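Local coordinates for protein iodotyrosine deiodinase (Thermotoga neapolitana, PDB 6Q1B) that catalyses the FMN-dependent, NADPH-driven reductive dehalogenation of halotyrosines such as 3-iodo- and 3,5-diiodotyrosine, releasing halide and tyrosine, at residues K131-V136 and L162-P167; K9-V14 and S135-P140; T13-K18 and K92-E97. All coordinates share one frame; numbering follows the deposited sequence. Where two conformers were deposited one is given.

In the fold
From the N terminus, the end of helix 4-10 and the loop after it enter first contact 2 and then contact 3, which share Thr13 and Val14. Contact 3 (13-18 with 92-97) starts from the same stretch as contact 2 (9-14 with 135-140) and closes first, after 73 residues, within the longer 120-residue span of contact 2. Contact 1 (131-136 with 162-167) begins on the stretch where contact 2 ends, sharing Ser135 and Val136, and closes a short loop that carries helix 144-149. Together they tie the N-terminal loop to the edge of the antiparallel sheet and to the short helix 94-97, and all three reach FMN; contacts 2 and 3 also touch the bound 3-fluorotyrosine.

Contact 1: K131-V136 and L162-P167. With FMN (flavin mononucleotide), chain C.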
loop_
_atom_site.group_PDB
_atom_site.type_symbol
_atom_site.label_atom_id
_atom_site.label_comp_id
_atom_site.label_asym_id
_atom_site.label_seq_id
_atom_site.Cartn_x
_atom_site.Cartn_y
_atom_site.Cartn_z
ATOM N N LYS A 131 6.840 14.239 9.079
ATOM C CA LYS A 131 8.167 14.710 9.463
ATOM C C LYS A 131 8.658 15.824 8.568
ATOM O O LYS A 131 9.788 16.285 8.702
ATOM C CB LYS A 131 9.165 13.565 9.447
ATOM C CG LYS A 131 8.958 12.590 10.578
ATOM C CD LYS A 131 9.206 13.233 11.939
ATOM C CE LYS A 131 8.836 12.280 13.069
ATOM N NZ LYS A 131 8.757 12.937 14.407
ATOM N N GLY A 132 7.808 16.234 7.638
ATOM C CA GLY A 132 8.133 17.329 6.747
ATOM C C GLY A 132 9.117 16.906 5.683
ATOM O O GLY A 132 9.810 17.731 5.119
ATOM N N LEU A 133 9.192 15.613 5.423
ATOM C CA LEU A 133 10.038 15.149 4.373
ATOM C C LEU A 133 9.191 14.912 3.173
ATOM O O LEU A 133 7.973 14.784 3.258
ATOM C CB LEU A 133 10.768 13.892 4.769
ATOM C CG LEU A 133 11.569 14.097 6.041
ATOM C CD1 LEU A 133 12.270 12.812 6.354
ATOM C CD2 LEU A 133 12.589 15.205 5.917
ATOM N N GLY A 134 9.848 14.900 2.036
ATOM C CA GLY A 134 9.169 14.656 0.790
ATOM C C GLY A 134 9.678 13.379 0.196
ATOM O O GLY A 134 10.761 12.898 0.508
ATOM N N SER A 135 8.880 12.825 -0.688
ATOM C CA SER A 135 9.329 11.689 -1.437
ATOM C C SER A 135 8.509 11.506 -2.679
ATOM O O SER A 135 7.616 12.284 -2.971
ATOM C CB SER A 135 9.278 10.416 -0.603
ATOM O OG SER A 135 10.012 9.394 -1.266
ATOM N N VAL A 136 8.893 10.514 -3.441
ATOM C CA VAL A 136 8.180 10.147 -4.633
ATOM C C VAL A 136 8.395 8.653 -4.759
ATOM O O VAL A 136 9.501 8.181 -4.576
ATOM C CB VAL A 136 8.667 10.903 -5.861
ATOM C CG1 VAL A 136 10.166 10.853 -5.982
ATOM C CG2 VAL A 136 7.983 10.360 -7.110
ATOM N N LEU A 162 12.366 5.378 -3.006
ATOM C CA LEU A 162 11.775 6.537 -2.410
ATOM C C LEU A 162 12.863 7.525 -2.126
ATOM O O LEU A 162 13.524 7.439 -1.116
ATOM C CB LEU A 162 11.037 6.166 -1.135
ATOM C CG LEU A 162 9.785 5.347 -1.305
ATOM C CD1 LEU A 162 9.325 4.897 0.046
ATOM C CD2 LEU A 162 8.733 6.211 -1.935
ATOM N N PRO A 163 13.081 8.473 -3.029
ATOM C CA PRO A 163 14.003 9.527 -2.634
ATOM C C PRO A 163 13.381 10.275 -1.491
ATOM O O PRO A 163 12.183 10.525 -1.520
ATOM C CB PRO A 163 14.095 10.432 -3.874
ATOM C CG PRO A 163 13.462 9.634 -4.982
ATOM C CD PRO A 163 12.475 8.740 -4.343
ATOM N N VAL A 164 14.164 10.601 -0.494
ATOM C CA VAL A 164 13.643 11.257 0.669
ATOM C C VAL A 164 14.545 12.399 0.999
ATOM O O VAL A 164 15.759 12.263 1.052
ATOM C CB VAL A 164 13.548 10.310 1.865
ATOM C CG1 VAL A 164 13.134 11.081 3.100
ATOM C CG2 VAL A 164 12.553 9.197 1.581
ATOM N N GLY A 165 13.941 13.527 1.287
ATOM C CA GLY A 165 14.704 14.668 1.696
ATOM C C GLY A 165 13.733 15.747 2.036
ATOM O O GLY A 165 12.532 15.530 2.034
ATOM N N TYR A 166 14.273 16.910 2.327
ATOM C CA TYR A 166 13.451 18.069 2.514
ATOM C C TYR A 166 12.970 18.555 1.169
ATOM O O TYR A 166 13.749 18.705 0.239
ATOM C CB TYR A 166 14.227 19.171 3.189
ATOM C CG TYR A 166 14.637 18.844 4.589
ATOM C CD1 TYR A 166 13.694 18.515 5.538
ATOM C CD2 TYR A 166 15.975 18.885 4.964
ATOM C CE1 TYR A 166 14.059 18.234 6.827
ATOM C CE2 TYR A 166 16.348 18.600 6.244
ATOM C CZ TYR A 166 15.378 18.274 7.172
ATOM O OH TYR A 166 15.749 17.998 8.469
ATOM N N PRO A 167 11.686 18.844 1.079
ATOM C CA PRO A 167 11.192 19.343 -0.202
ATOM C C PRO A 167 11.784 20.692 -0.476
ATOM O O PRO A 167 12.003 21.500 0.438
ATOM C CB PRO A 167 9.688 19.434 -0.007
ATOM C CG PRO A 167 9.394 18.675 1.248
ATOM C CD PRO A 167 10.623 18.722 2.083
HETATM N N1 FMN C . 6.473 9.567 -10.034
HETATM C C2 FMN C . 7.530 9.679 -10.860
HETATM O O2 FMN C . 7.969 10.791 -11.125
HETATM N N3 FMN C . 8.097 8.566 -11.410
HETATM C C4 FMN C . 7.643 7.308 -11.123
HETATM O O4 FMN C . 8.162 6.324 -11.636
HETATM C C4A FMN C . 6.564 7.193 -10.284
HETATM N N5 FMN C . 6.079 5.963 -9.979
HETATM C C5A FMN C . 5.045 5.855 -9.099
HETATM C C6 FMN C . 4.613 4.583 -8.781
HETATM C C7 FMN C . 3.572 4.428 -7.892
HETATM C C7M FMN C . 3.106 3.050 -7.552
HETATM C C8 FMN C . 2.987 5.558 -7.342
HETATM C C8M FMN C . 1.887 5.368 -6.341
HETATM C C9 FMN C . 3.426 6.847 -7.643
HETATM C C9A FMN C . 4.474 6.987 -8.542
HETATM N N10 FMN C . 4.943 8.242 -8.896
HETATM C C10 FMN C . 6.009 8.329 -9.730
HETATM C "C1'" FMN C . 4.367 9.490 -8.337
HETATM C "C2'" FMN C . 3.047 9.786 -9.045
HETATM O "O2'" FMN C . 3.313 10.393 -10.293
HETATM C "C3'" FMN C . 2.194 10.675 -8.145
HETATM O "O3'" FMN C . 1.838 9.954 -6.984
HETATM C "C4'" FMN C . 0.944 11.210 -8.829
HETATM O "O4'" FMN C . 1.391 12.082 -9.843
HETATM C "C5'" FMN C . 0.096 12.002 -7.857
HETATM O "O5'" FMN C . 0.917 12.991 -7.288
HETATM P P FMN C . 0.299 14.001 -6.228
HETATM O O1P FMN C . 1.377 15.075 -5.971
HETATM O O2P FMN C . -0.028 13.242 -4.941
HETATM O O3P FMN C . -0.953 14.568 -6.892
#
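Gly134 and Gly165 form an antiparallel hydrogen-bonded pair that adds the short strand 134-135 to strand 156-165, at one margin of the antiparallel sheet of this nitroreductase-family fold. The chain reaches this pairing from helix 113-130, which Gly132, with positive phi, ends in a Schellman motif.

The backbone bonds are unequal. Gly134 N donates to Gly165 O over 2.8 Å, almost straight (174° at the hydrogen), whereas the return bond from Gly165 N to Gly134 O is weak at 3.3 Å. CA-H···O contacts extend the pairing: Val164 CA lies 3.3 Å from Gly134 O, and further along Leu162 CA points at Val136 O. Ser135 OG also donates to Pro163 O, although the very short separation in the conformer given makes its exact length doubtful. The ring of Pro167 packs against the Gly134 backbone, its CG 3.9 Å from Gly134 N.

Apolar contacts lie at both ends of the pairing. Leu133 splits its two methyls: CD1 lies 3.8 Å from Val164 CG1, while CD2 is 3.5 Å from Tyr166 CE1. Leu128 of helix 113-130 touches both Leu133 and Val164. At the other end Val136 CG1 rests 3.5 Å from Pro163 CD, and Phe94 of helix 94-97 touches both residues. With CG1 flanked by the main-chain N and C (chi1 49°), the second methyl of Val136 is turned to the cofactor, its CG2 lying 3.4 Å from N1 of FMN.

Contact 2: K9-V14 and S135-P140; sequences KKRKTV and SVPYTP. With FMN (flavin mononucleotide), chain C; YOF (3-fluorotyrosine), chain D.
The guanidinium of Arg11 comes nearest by NH2, 3.1 Å from Ser135 O but at an angle too poor for a hydrogen bond; Pro137 CD and O2P of FMN also approach it obliquely, and Val136 N, more distant, lies at an edge. One face of the Tyr138 ring carries Pro140 N near the ring's margin; N3 of FMN and OXT of 3-fluorotyrosine lie in plane at the ring edge. Pro137 packs on the cofactor itself, with its CB 3.8 Å from FMN C9.

The one direct hydrogen bond between the segments runs from Val14 N to Ser135 O (2.8 Å), the donor standing 37° out of the carbonyl plane. Ser135 N donates to a water 2.6 Å from Lys12 O. Thr13 CG2 presses tightly on Val136, 3.4 Å from its CB.

With chi1 at -39°, Thr13 OG1 lies beside the backbone N and faces the phosphate end of FMN, where Thr13 N donates to O1P over 3.0 Å. Thr139 N donates to FMN O4 (3.1 Å), and Thr139 OG1 lies 3.0 Å from FMN N5. A hydroxyl proton given to N5 rather than O4 would be expected to stabilise a one-electron-reduced flavin, as proposed for iodotyrosine deiodinases.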
loop_
_atom_site.group_PDB
_atom_site.type_symbol
_atom_site.label_atom_id
_atom_site.label_comp_id
_atom_site.label_asym_id
_atom_site.label_seq_id
_atom_site.Cartn_x
_atom_site.Cartn_y
_atom_site.Cartn_z
ATOM N N LYS A 9 -4.150 14.730 2.419
ATOM C CA LYS A 9 -4.458 15.703 1.392
ATOM C C LYS A 9 -3.253 16.550 1.072
ATOM O O LYS A 9 -3.005 16.862 -0.098
ATOM C CB LYS A 9 -5.615 16.597 1.816
ATOM C CG LYS A 9 -5.871 17.714 0.820
ATOM C CD LYS A 9 -7.299 18.200 0.873
ATOM C CE LYS A 9 -7.587 19.195 -0.243
ATOM N NZ LYS A 9 -7.509 18.570 -1.593
ATOM N N LYS A 10 -2.520 16.945 2.110
ATOM C CA LYS A 10 -1.360 17.815 1.964
ATOM C C LYS A 10 -0.218 17.103 1.296
ATOM O O LYS A 10 0.532 17.688 0.527
ATOM C CB LYS A 10 -0.930 18.334 3.345
ATOM C CG LYS A 10 0.285 19.224 3.352
ATOM C CD LYS A 10 0.587 19.684 4.772
ATOM C CE LYS A 10 0.741 18.498 5.713
ATOM N NZ LYS A 10 1.099 18.917 7.094
ATOM N N ARG A 11 -0.105 15.809 1.544
ATOM C CA ARG A 11 1.013 15.098 1.034
ATOM C C ARG A 11 0.915 14.993 -0.465
ATOM O O ARG A 11 -0.122 14.656 -1.011
ATOM C CB ARG A 11 1.100 13.731 1.658
ATOM C CG ARG A 11 2.399 13.084 1.284
ATOM C CD ARG A 11 2.222 11.932 0.380
ATOM N NE ARG A 11 3.525 11.617 -0.183
ATOM C CZ ARG A 11 3.772 11.422 -1.465
ATOM N NH1 ARG A 11 2.787 11.410 -2.354
ATOM N NH2 ARG A 11 4.997 11.167 -1.844
ATOM N N LYS A 12 2.026 15.325 -1.093
ATOM C CA LYS A 12 2.156 15.309 -2.514
ATOM C C LYS A 12 3.543 14.888 -2.887
ATOM O O LYS A 12 4.447 14.809 -2.064
ATOM C CB LYS A 12 1.884 16.675 -3.088
ATOM C CG LYS A 12 2.853 17.735 -2.638
ATOM C CD LYS A 12 2.505 19.051 -3.279
ATOM C CE LYS A 12 3.491 20.158 -2.948
ATOM N NZ LYS A 12 3.395 20.619 -1.542
ATOM N N THR A 13 3.709 14.635 -4.164
ATOM C CA THR A 13 4.993 14.240 -4.670
ATOM C C THR A 13 5.988 15.311 -4.428
ATOM O O THR A 13 5.723 16.504 -4.631
ATOM C CB THR A 13 4.968 13.970 -6.174
ATOM O OG1 THR A 13 3.761 13.314 -6.537
ATOM C CG2 THR A 13 6.116 13.106 -6.553
ATOM N N VAL A 14 7.169 14.878 -4.036
ATOM C CA VAL A 14 8.280 15.786 -3.997
ATOM C C VAL A 14 9.351 15.211 -4.884
ATOM O O VAL A 14 9.833 14.121 -4.637
ATOM C CB VAL A 14 8.790 15.977 -2.596
ATOM C CG1 VAL A 14 10.040 16.832 -2.591
ATOM C CG2 VAL A 14 7.723 16.626 -1.771
ATOM N N SER A 135 8.880 12.825 -0.688
ATOM C CA SER A 135 9.329 11.689 -1.437
ATOM C C SER A 135 8.509 11.506 -2.679
ATOM O O SER A 135 7.616 12.284 -2.971
ATOM C CB SER A 135 9.278 10.416 -0.603
ATOM O OG SER A 135 10.012 9.394 -1.266
ATOM N N VAL A 136 8.893 10.514 -3.441
ATOM C CA VAL A 136 8.180 10.147 -4.633
ATOM C C VAL A 136 8.395 8.653 -4.759
ATOM O O VAL A 136 9.501 8.181 -4.576
ATOM C CB VAL A 136 8.667 10.903 -5.861
ATOM C CG1 VAL A 136 10.166 10.853 -5.982
ATOM C CG2 VAL A 136 7.983 10.360 -7.110
ATOM N N PRO A 137 7.330 7.905 -5.018
ATOM C CA PRO A 137 7.513 6.484 -5.240
ATOM C C PRO A 137 8.069 6.328 -6.626
ATOM O O PRO A 137 7.353 6.365 -7.598
ATOM C CB PRO A 137 6.108 5.916 -5.110
ATOM C CG PRO A 137 5.352 6.946 -4.385
ATOM C CD PRO A 137 5.912 8.228 -4.845
ATOM N N TYR A 138 9.365 6.208 -6.715
ATOM C CA TYR A 138 9.960 6.198 -8.017
ATOM C C TYR A 138 10.131 4.760 -8.451
ATOM O O TYR A 138 10.712 3.955 -7.752
ATOM C CB TYR A 138 11.284 6.928 -8.028
ATOM C CG TYR A 138 11.930 6.726 -9.349
ATOM C CD1 TYR A 138 11.332 7.200 -10.509
ATOM C CD2 TYR A 138 13.094 5.995 -9.465
ATOM C CE1 TYR A 138 11.894 6.961 -11.731
ATOM C CE2 TYR A 138 13.655 5.746 -10.676
ATOM C CZ TYR A 138 13.064 6.251 -11.808
ATOM O OH TYR A 138 13.619 6.003 -13.016
ATOM N N THR A 139 9.638 4.464 -9.645
ATOM C CA THR A 139 9.620 3.117 -10.152
ATOM C C THR A 139 10.182 3.155 -11.559
ATOM O O THR A 139 9.463 3.458 -12.507
ATOM C CB THR A 139 8.206 2.540 -10.163
ATOM O OG1 THR A 139 7.349 3.439 -10.867
ATOM C CG2 THR A 139 7.675 2.373 -8.747
ATOM N N PRO A 140 11.483 2.903 -11.700
ATOM C CA PRO A 140 12.078 2.847 -13.032
ATOM C C PRO A 140 11.516 1.657 -13.784
ATOM O O PRO A 140 10.993 0.747 -13.157
ATOM C CB PRO A 140 13.561 2.669 -12.751
ATOM C CG PRO A 140 13.586 1.960 -11.430
ATOM C CD PRO A 140 12.434 2.510 -10.659
HETATM N N1 FMN C . 6.473 9.567 -10.034
HETATM C C2 FMN C . 7.530 9.679 -10.860
HETATM O O2 FMN C . 7.969 10.791 -11.125
HETATM N N3 FMN C . 8.097 8.566 -11.410
HETATM C C4 FMN C . 7.643 7.308 -11.123
HETATM O O4 FMN C . 8.162 6.324 -11.636
HETATM C C4A FMN C . 6.564 7.193 -10.284
HETATM N N5 FMN C . 6.079 5.963 -9.979
HETATM C C5A FMN C . 5.045 5.855 -9.099
HETATM C C6 FMN C . 4.613 4.583 -8.781
HETATM C C7 FMN C . 3.572 4.428 -7.892
HETATM C C7M FMN C . 3.106 3.050 -7.552
HETATM C C8 FMN C . 2.987 5.558 -7.342
HETATM C C8M FMN C . 1.887 5.368 -6.341
HETATM C C9 FMN C . 3.426 6.847 -7.643
HETATM C C9A FMN C . 4.474 6.987 -8.542
HETATM N N10 FMN C . 4.943 8.242 -8.896
HETATM C C10 FMN C . 6.009 8.329 -9.730
HETATM C "C1'" FMN C . 4.367 9.490 -8.337
HETATM C "C2'" FMN C . 3.047 9.786 -9.045
HETATM O "O2'" FMN C . 3.313 10.393 -10.293
HETATM C "C3'" FMN C . 2.194 10.675 -8.145
HETATM O "O3'" FMN C . 1.838 9.954 -6.984
HETATM C "C4'" FMN C . 0.944 11.210 -8.829
HETATM O "O4'" FMN C . 1.391 12.082 -9.843
HETATM C "C5'" FMN C . 0.096 12.002 -7.857
HETATM O "O5'" FMN C . 0.917 12.991 -7.288
HETATM P P FMN C . 0.299 14.001 -6.228
HETATM O O1P FMN C . 1.377 15.075 -5.971
HETATM O O2P FMN C . -0.028 13.242 -4.941
HETATM O O3P FMN C . -0.953 14.568 -6.892
HETATM N N YOF D . 8.923 6.101 -14.180
HETATM C CA YOF D . 8.813 7.043 -15.249
HETATM C C YOF D . 9.290 8.369 -14.714
HETATM O O YOF D . 9.271 9.383 -15.591
HETATM O OXT YOF D . 9.638 8.582 -13.561
HETATM C CB YOF D . 7.374 7.232 -15.702
HETATM C CG YOF D . 6.381 7.528 -14.638
HETATM C CD1 YOF D . 5.478 6.526 -14.270
HETATM C CD2 YOF D . 6.276 8.800 -14.059
HETATM C CE1 YOF D . 4.498 6.820 -13.319
HETATM C CE2 YOF D . 5.308 9.096 -13.101
HETATM C CZ YOF D . 4.427 8.084 -12.721
HETATM O OH YOF D . 3.483 8.361 -11.799
HETATM F F YOF D . 3.622 5.880 -12.913
HETATM O O HOH W 1 6.175 13.680 -0.519
#

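Contact 3: T13-K18 and K92-E97; sequences TVRRFK and KPFLKE. With FMN (flavin mononucleotide), chain C; YOF (3-fluorotyrosine), chain D.
Arg15 O meets Phe94 CB at 3.2 Å, and Arg15 CB lies 3.9 Å from Phe94 CD2. A chi1 of 51° tucks CG of Phe94 into the gap between its main-chain N and C, which swings the ring partly toward Arg15 and partly back toward Lys92, whose CB lies over one face, near the rim. Phe17 crosses Phe94 obliquely: its ring presents an edge, and CE2 reaches Phe94 CB at 3.8 Å, with Phe94 CB in the plane of the Phe17 ring. Val14 CG1 lies over one face of the Phe17 ring, near its margin, and Pro163 of strand 156-165 touches both phenylalanines.

Arg15 itself runs extended from CG to NE, and a chi4 of 90° then turns the flat guanidinium so that its NE/NH2 edge meets O2 and N1 at the pyrimidine end of the flavin. NE donates to FMN O2 over 2.7 Å, and NH2 to FMN N1 over 3.0 Å (163° at the hydrogen), with N1 in the guanidinium plane; a further bond from NH2 to O2 is weak. Thr13 CG2 sits 3.3 Å above the centre of the guanidinium and backs one face. A leucine here would probably leave FMN N1 and O2 without these donors and without the positive charge likely to stabilise an anionic reduced flavin.

Lys92, bent at chi2, carries its amine to the carboxylate of 3-fluorotyrosine, where NZ donates to O over 2.6 Å and more weakly to OXT. Glu68 and Tyr72 also bind the ligand, as does Met41 of the second subunit.

The arrangement is that of a nitroreductase-family active site adapted to halotyrosines: an arginine at N1 and O2 of FMN from the N-terminal loop, and, from the 92-97 segment, a lysine that binds the amino-acid carboxylate.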
loop_
_atom_site.group_PDB
_atom_site.type_symbol
_atom_site.label_atom_id
_atom_site.label_comp_id
_atom_site.label_asym_id
_atom_site.label_seq_id
_atom_site.Cartn_x
_atom_site.Cartn_y
_atom_site.Cartn_z
ATOM N N THR A 13 3.709 14.635 -4.164
ATOM C CA THR A 13 4.993 14.240 -4.670
ATOM C C THR A 13 5.988 15.311 -4.428
ATOM O O THR A 13 5.723 16.504 -4.631
ATOM C CB THR A 13 4.968 13.970 -6.174
ATOM O OG1 THR A 13 3.761 13.314 -6.537
ATOM C CG2 THR A 13 6.116 13.106 -6.553
ATOM N N VAL A 14 7.169 14.878 -4.036
ATOM C CA VAL A 14 8.280 15.786 -3.997
ATOM C C VAL A 14 9.351 15.211 -4.884
ATOM O O VAL A 14 9.833 14.121 -4.637
ATOM C CB VAL A 14 8.790 15.977 -2.596
ATOM C CG1 VAL A 14 10.040 16.832 -2.591
ATOM C CG2 VAL A 14 7.723 16.626 -1.771
ATOM N N ARG A 15 9.690 15.942 -5.937
ATOM C CA ARG A 15 10.746 15.568 -6.840
ATOM C C ARG A 15 11.882 16.563 -6.795
ATOM O O ARG A 15 12.883 16.408 -7.519
ATOM C CB ARG A 15 10.234 15.472 -8.260
ATOM C CG ARG A 15 9.203 14.391 -8.406
ATOM C CD ARG A 15 8.778 14.229 -9.825
ATOM N NE ARG A 15 7.764 13.197 -9.983
ATOM C CZ ARG A 15 6.450 13.406 -9.919
ATOM N NH1 ARG A 15 5.959 14.608 -9.674
ATOM N NH2 ARG A 15 5.621 12.401 -10.076
ATOM N N ARG A 16 11.700 17.612 -6.001
ATOM C CA ARG A 16 12.698 18.627 -5.797
ATOM C C ARG A 16 13.100 18.570 -4.375
ATOM O O ARG A 16 12.288 18.763 -3.504
ATOM C CB ARG A 16 12.151 20.014 -6.107
ATOM C CG ARG A 16 11.865 20.248 -7.543
ATOM C CD ARG A 16 11.190 21.618 -7.719
ATOM N NE ARG A 16 11.982 22.661 -7.067
ATOM C CZ ARG A 16 13.002 23.312 -7.629
ATOM N NH1 ARG A 16 13.363 23.071 -8.888
ATOM N NH2 ARG A 16 13.661 24.216 -6.921
ATOM N N PHE A 17 14.374 18.338 -4.140
ATOM C CA PHE A 17 14.844 18.151 -2.791
ATOM C C PHE A 17 15.913 19.129 -2.485
ATOM O O PHE A 17 16.640 19.526 -3.360
ATOM C CB PHE A 17 15.386 16.757 -2.629
ATOM C CG PHE A 17 14.347 15.735 -2.745
ATOM C CD1 PHE A 17 13.582 15.394 -1.641
ATOM C CD2 PHE A 17 14.104 15.110 -3.952
ATOM C CE1 PHE A 17 12.607 14.459 -1.735
ATOM C CE2 PHE A 17 13.109 14.172 -4.060
ATOM C CZ PHE A 17 12.364 13.833 -2.951
ATOM N N LYS A 18 16.032 19.468 -1.215
ATOM C CA LYS A 18 17.194 20.170 -0.734
ATOM C C LYS A 18 18.330 19.166 -0.565
ATOM O O LYS A 18 18.093 17.959 -0.458
ATOM C CB LYS A 18 16.861 20.877 0.588
ATOM C CG LYS A 18 15.733 21.914 0.472
ATOM C CD LYS A 18 15.417 22.543 1.805
ATOM C CE LYS A 18 14.283 23.547 1.707
ATOM N NZ LYS A 18 13.881 24.028 3.053
ATOM N N LYS A 92 16.311 11.967 -14.116
ATOM C CA LYS A 92 15.839 11.810 -12.747
ATOM C C LYS A 92 16.836 12.396 -11.782
ATOM O O LYS A 92 17.455 11.680 -11.004
ATOM C CB LYS A 92 15.608 10.348 -12.432
ATOM C CG LYS A 92 14.648 9.673 -13.370
ATOM C CD LYS A 92 13.247 10.326 -13.341
ATOM C CE LYS A 92 12.432 9.938 -14.527
ATOM N NZ LYS A 92 11.242 10.831 -14.696
ATOM N N PRO A 93 16.995 13.707 -11.810
ATOM C CA PRO A 93 18.001 14.379 -10.985
ATOM C C PRO A 93 17.744 14.161 -9.501
ATOM O O PRO A 93 18.685 14.210 -8.719
ATOM C CB PRO A 93 17.853 15.855 -11.378
ATOM C CG PRO A 93 16.519 15.960 -12.031
ATOM C CD PRO A 93 16.264 14.653 -12.677
ATOM N N PHE A 94 16.496 13.899 -9.127
ATOM C CA PHE A 94 16.179 13.775 -7.729
ATOM C C PHE A 94 16.830 12.541 -7.185
ATOM O O PHE A 94 16.954 12.414 -5.991
ATOM C CB PHE A 94 14.676 13.723 -7.467
ATOM C CG PHE A 94 13.936 12.711 -8.285
ATOM C CD1 PHE A 94 13.934 11.383 -7.943
ATOM C CD2 PHE A 94 13.192 13.115 -9.391
ATOM C CE1 PHE A 94 13.237 10.457 -8.690
ATOM C CE2 PHE A 94 12.493 12.201 -10.153
ATOM C CZ PHE A 94 12.502 10.871 -9.807
ATOM N N LEU A 95 17.245 11.622 -8.044
ATOM C CA LEU A 95 17.900 10.434 -7.515
ATOM C C LEU A 95 19.305 10.767 -7.056
ATOM O O LEU A 95 19.898 10.009 -6.295
ATOM C CB LEU A 95 17.951 9.339 -8.556
ATOM C CG LEU A 95 16.586 8.794 -8.946
ATOM C CD1 LEU A 95 16.763 7.854 -10.089
ATOM C CD2 LEU A 95 15.932 8.088 -7.760
ATOM N N LYS A 96 19.862 11.864 -7.544
ATOM C CA LYS A 96 21.116 12.364 -6.995
ATOM C C LYS A 96 20.829 13.394 -5.899
ATOM O O LYS A 96 21.500 13.404 -4.871
ATOM C CB LYS A 96 21.987 12.989 -8.091
ATOM C CG LYS A 96 23.191 13.757 -7.561
ATOM C CD LYS A 96 23.881 14.520 -8.668
ATOM C CE LYS A 96 25.157 15.180 -8.175
ATOM N NZ LYS A 96 25.951 15.730 -9.305
ATOM N N GLU A 97 19.851 14.273 -6.103
ATOM C CA GLU A 97 19.702 15.407 -5.198
ATOM C C GLU A 97 19.128 14.996 -3.856
ATOM O O GLU A 97 19.413 15.630 -2.839
ATOM C CB GLU A 97 18.847 16.502 -5.841
ATOM C CG GLU A 97 19.525 17.137 -7.064
ATOM C CD GLU A 97 21.014 17.428 -6.845
ATOM O OE1 GLU A 97 21.363 18.008 -5.795
ATOM O OE2 GLU A 97 21.836 17.075 -7.715
HETATM N N1 FMN C . 6.473 9.567 -10.034
HETATM C C2 FMN C . 7.530 9.679 -10.860
HETATM O O2 FMN C . 7.969 10.791 -11.125
HETATM N N3 FMN C . 8.097 8.566 -11.410
HETATM C C4 FMN C . 7.643 7.308 -11.123
HETATM O O4 FMN C . 8.162 6.324 -11.636
HETATM C C4A FMN C . 6.564 7.193 -10.284
HETATM N N5 FMN C . 6.079 5.963 -9.979
HETATM C C5A FMN C . 5.045 5.855 -9.099
HETATM C C6 FMN C . 4.613 4.583 -8.781
HETATM C C7 FMN C . 3.572 4.428 -7.892
HETATM C C7M FMN C . 3.106 3.050 -7.552
HETATM C C8 FMN C . 2.987 5.558 -7.342
HETATM C C8M FMN C . 1.887 5.368 -6.341
HETATM C C9 FMN C . 3.426 6.847 -7.643
HETATM C C9A FMN C . 4.474 6.987 -8.542
HETATM N N10 FMN C . 4.943 8.242 -8.896
HETATM C C10 FMN C . 6.009 8.329 -9.730
HETATM C "C1'" FMN C . 4.367 9.490 -8.337
HETATM C "C2'" FMN C . 3.047 9.786 -9.045
HETATM O "O2'" FMN C . 3.313 10.393 -10.293
HETATM C "C3'" FMN C . 2.194 10.675 -8.145
HETATM O "O3'" FMN C . 1.838 9.954 -6.984
HETATM C "C4'" FMN C . 0.944 11.210 -8.829
HETATM O "O4'" FMN C . 1.391 12.082 -9.843
HETATM C "C5'" FMN C . 0.096 12.002 -7.857
HETATM O "O5'" FMN C . 0.917 12.991 -7.288
HETATM P P FMN C . 0.299 14.001 -6.228
HETATM O O1P FMN C . 1.377 15.075 -5.971
HETATM O O2P FMN C . -0.028 13.242 -4.941
HETATM O O3P FMN C . -0.953 14.568 -6.892
HETATM N N YOF D . 8.923 6.101 -14.180
HETATM C CA YOF D . 8.813 7.043 -15.249
HETATM C C YOF D . 9.290 8.369 -14.714
HETATM O O YOF D . 9.271 9.383 -15.591
HETATM O OXT YOF D . 9.638 8.582 -13.561
HETATM C CB YOF D . 7.374 7.232 -15.702
HETATM C CG YOF D . 6.381 7.528 -14.638
HETATM C CD1 YOF D . 5.478 6.526 -14.270
HETATM C CD2 YOF D . 6.276 8.800 -14.059
HETATM C CE1 YOF D . 4.498 6.820 -13.319
HETATM C CE2 YOF D . 5.308 9.096 -13.101
HETATM C CZ YOF D . 4.427 8.084 -12.721
HETATM O OH YOF D . 3.483 8.361 -11.799
HETATM F F YOF D . 3.622 5.880 -12.913
#